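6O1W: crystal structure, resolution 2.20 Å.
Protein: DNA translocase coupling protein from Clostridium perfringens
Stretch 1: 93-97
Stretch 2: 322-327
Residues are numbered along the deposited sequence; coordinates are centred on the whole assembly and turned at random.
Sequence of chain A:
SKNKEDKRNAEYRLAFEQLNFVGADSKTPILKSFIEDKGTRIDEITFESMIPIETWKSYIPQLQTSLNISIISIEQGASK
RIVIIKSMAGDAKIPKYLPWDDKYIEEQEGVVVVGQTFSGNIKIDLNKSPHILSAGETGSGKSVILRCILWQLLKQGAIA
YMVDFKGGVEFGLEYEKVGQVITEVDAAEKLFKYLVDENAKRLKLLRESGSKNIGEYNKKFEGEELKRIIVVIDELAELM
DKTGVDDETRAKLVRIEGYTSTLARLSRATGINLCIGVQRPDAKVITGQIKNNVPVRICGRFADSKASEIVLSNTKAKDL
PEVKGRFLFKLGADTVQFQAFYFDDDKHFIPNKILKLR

Stretch 1 93-97: KIPKY
Stretch 2, residues 322-327: EVKGRF

The two stretches lie far apart in sequence, and their touching residues are separated by at least 227 positions. Stretch 1 is irregular and largely extended: phi/psi is -97/130 at K93, -145/146 at I94, -65/161 at P95, -105/-5 at K96 and -157/129 at Y97, so the run bends at K96. Stretch 2 forms a type II beta turn from V323 to R326 and then enters a strand at R326 and F327. The turn is defined by K324 at -66/132 and G325 at 82/7, a positive phi that by itself favours glycine, and it is closed by a hydrogen bond from R326 N to V323 O of 3.2 Å. E322 (-78/70) and V323 (-118/129) lead into it; R326 (-90/125) and F327 (-136/170) lead out. The closest CA atoms in register are those of K96 and V323, 6.5 Å apart, and the contact buries 228 Å² summed over both sides.

R326 accounts for the largest share, with 76 Å² covered. Its CA-to-CB bond points sideways, yet the end of the side chain comes nearer to stretch 1. The chi angles explain this: chi1 is t (-172°), then chi2 and chi3 are both p (62°) and chi4 is 73°, so the chain curls rather than extending. The curl brings R326 NH2 to 2.8 Å from P95 O, a hydrogen bond with an N-H...acceptor angle of 156°. The carbonyl lies at the guanidinium edge, near its plane, where an N-H can point at it. R326 NE is hydrogen-bonded elsewhere in the structure.

The CA-to-CB bond of I94 points toward stretch 2, and with chi1 p (51°) and chi2 t (-177°) I94 CD1 reaches 3.5 Å from R326 CZ. This methyl lies over one face of the guanidinium, while P95 O sits at its edge. The P95 CA-to-CB bond points away, and its ring is C-gamma exo.

The CA-to-CB bond of K96 points sideways and its side chain is nearly extended (chi1 m, -64°; chi2 to chi4 all t), with K96 CG 4.0 Å from R326 NH2, oblique to the guanidinium. The CA-to-CB bond of V323 (chi1 t, 176°) points toward stretch 1; K96 CB lies 4.1 Å from V323 CG1, aliphatic carbon on carbon, and K96 O 3.9 Å from V323 CG1, a carbonyl oxygen against a methyl. The CA-to-CB bond of K324 (t, t, t, m) points sideways; K324 O lies 3.8 Å from K96 O, two acceptors without a hydrogen bond. K93 (chi1 t, chi2 101°), Y97 (t), E322 (m), F327 (m) and G325 make no contact across the stretches.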

# COMPACT_ATOMS: atom_id res chain seq x y z
N LYS A 93 -7.20 -10.56 -14.48
CA LYS A 93 -5.82 -10.37 -14.90
C LYS A 93 -5.20 -9.05 -14.42
O LYS A 93 -5.80 -7.97 -14.53
CB LYS A 93 -5.71 -10.52 -16.42
CG LYS A 93 -4.30 -10.81 -16.92
CD LYS A 93 -4.07 -12.30 -17.25
CE LYS A 93 -2.62 -12.58 -17.59
NZ LYS A 93 -2.39 -14.01 -17.93
N ILE A 94 -4.01 -9.16 -13.83
CA ILE A 94 -3.16 -8.05 -13.36
C ILE A 94 -1.72 -8.50 -13.60
O ILE A 94 -1.45 -9.68 -13.45
CB ILE A 94 -3.41 -7.54 -11.89
CG1 ILE A 94 -3.42 -8.65 -10.84
CG2 ILE A 94 -4.68 -6.71 -11.80
CD1 ILE A 94 -3.73 -8.14 -9.44
N PRO A 95 -0.78 -7.59 -13.94
CA PRO A 95 0.60 -8.03 -14.19
C PRO A 95 1.30 -8.59 -12.97
O PRO A 95 0.88 -8.34 -11.83
CB PRO A 95 1.29 -6.76 -14.70
CG PRO A 95 0.20 -5.84 -15.11
CD PRO A 95 -0.92 -6.14 -14.17
N LYS A 96 2.37 -9.36 -13.20
CA LYS A 96 3.18 -9.95 -12.12
C LYS A 96 4.50 -9.16 -12.01
O LYS A 96 5.33 -9.41 -11.13
CB LYS A 96 3.44 -11.44 -12.38
CG LYS A 96 2.17 -12.29 -12.38
CD LYS A 96 2.52 -13.78 -12.26
CE LYS A 96 1.28 -14.62 -12.01
NZ LYS A 96 1.63 -16.00 -11.58
N TYR A 97 4.67 -8.21 -12.94
CA TYR A 97 5.79 -7.28 -13.04
C TYR A 97 5.32 -6.09 -13.82
O TYR A 97 4.75 -6.23 -14.90
CB TYR A 97 7.01 -7.92 -13.71
CG TYR A 97 8.21 -7.00 -13.80
CD1 TYR A 97 8.80 -6.49 -12.65
CD2 TYR A 97 8.77 -6.67 -15.03
CE1 TYR A 97 9.92 -5.65 -12.72
CE2 TYR A 97 9.89 -5.84 -15.11
CZ TYR A 97 10.45 -5.33 -13.95
OH TYR A 97 11.56 -4.52 -14.04
N GLU A 322 1.60 -15.02 -3.48
CA GLU A 322 3.02 -14.73 -3.26
C GLU A 322 3.71 -14.24 -4.52
O GLU A 322 4.54 -14.95 -5.10
CB GLU A 322 3.73 -15.96 -2.66
CG GLU A 322 3.40 -16.16 -1.19
CD GLU A 322 4.06 -17.39 -0.60
OE1 GLU A 322 3.39 -18.44 -0.52
OE2 GLU A 322 5.26 -17.30 -0.22
N VAL A 323 3.36 -13.01 -4.94
CA VAL A 323 3.89 -12.32 -6.11
C VAL A 323 4.58 -11.05 -5.60
O VAL A 323 3.97 -10.28 -4.85
CB VAL A 323 2.73 -11.96 -7.09
CG1 VAL A 323 3.22 -11.13 -8.28
CG2 VAL A 323 1.97 -13.19 -7.55
N LYS A 324 5.83 -10.82 -6.03
CA LYS A 324 6.55 -9.61 -5.64
C LYS A 324 5.87 -8.38 -6.26
O LYS A 324 5.56 -8.37 -7.47
CB LYS A 324 8.04 -9.67 -6.04
CG LYS A 324 8.91 -8.71 -5.23
CD LYS A 324 10.37 -8.73 -5.67
CE LYS A 324 11.19 -7.58 -5.11
NZ LYS A 324 10.76 -6.26 -5.65
N GLY A 325 5.65 -7.38 -5.41
CA GLY A 325 5.01 -6.13 -5.81
C GLY A 325 3.49 -6.19 -5.85
O GLY A 325 2.85 -5.23 -6.28
N ARG A 326 2.90 -7.29 -5.38
CA ARG A 326 1.44 -7.43 -5.33
C ARG A 326 0.93 -6.92 -3.98
O ARG A 326 1.42 -7.32 -2.93
CB ARG A 326 1.04 -8.89 -5.58
CG ARG A 326 -0.46 -9.10 -5.74
CD ARG A 326 -1.03 -8.36 -6.93
NE ARG A 326 -0.47 -8.79 -8.22
CZ ARG A 326 -0.76 -9.94 -8.83
NH1 ARG A 326 -1.56 -10.83 -8.25
NH2 ARG A 326 -0.25 -10.21 -10.02
N PHE A 327 -0.00 -5.98 -4.01
CA PHE A 327 -0.48 -5.36 -2.77
C PHE A 327 -1.96 -5.24 -2.73
O PHE A 327 -2.61 -5.37 -3.76
CB PHE A 327 0.11 -3.92 -2.69
CG PHE A 327 1.55 -3.82 -2.28
CD1 PHE A 327 2.57 -3.99 -3.20
CD2 PHE A 327 1.89 -3.61 -0.95
CE1 PHE A 327 3.91 -3.97 -2.79
CE2 PHE A 327 3.23 -3.56 -0.54
CZ PHE A 327 4.22 -3.76 -1.46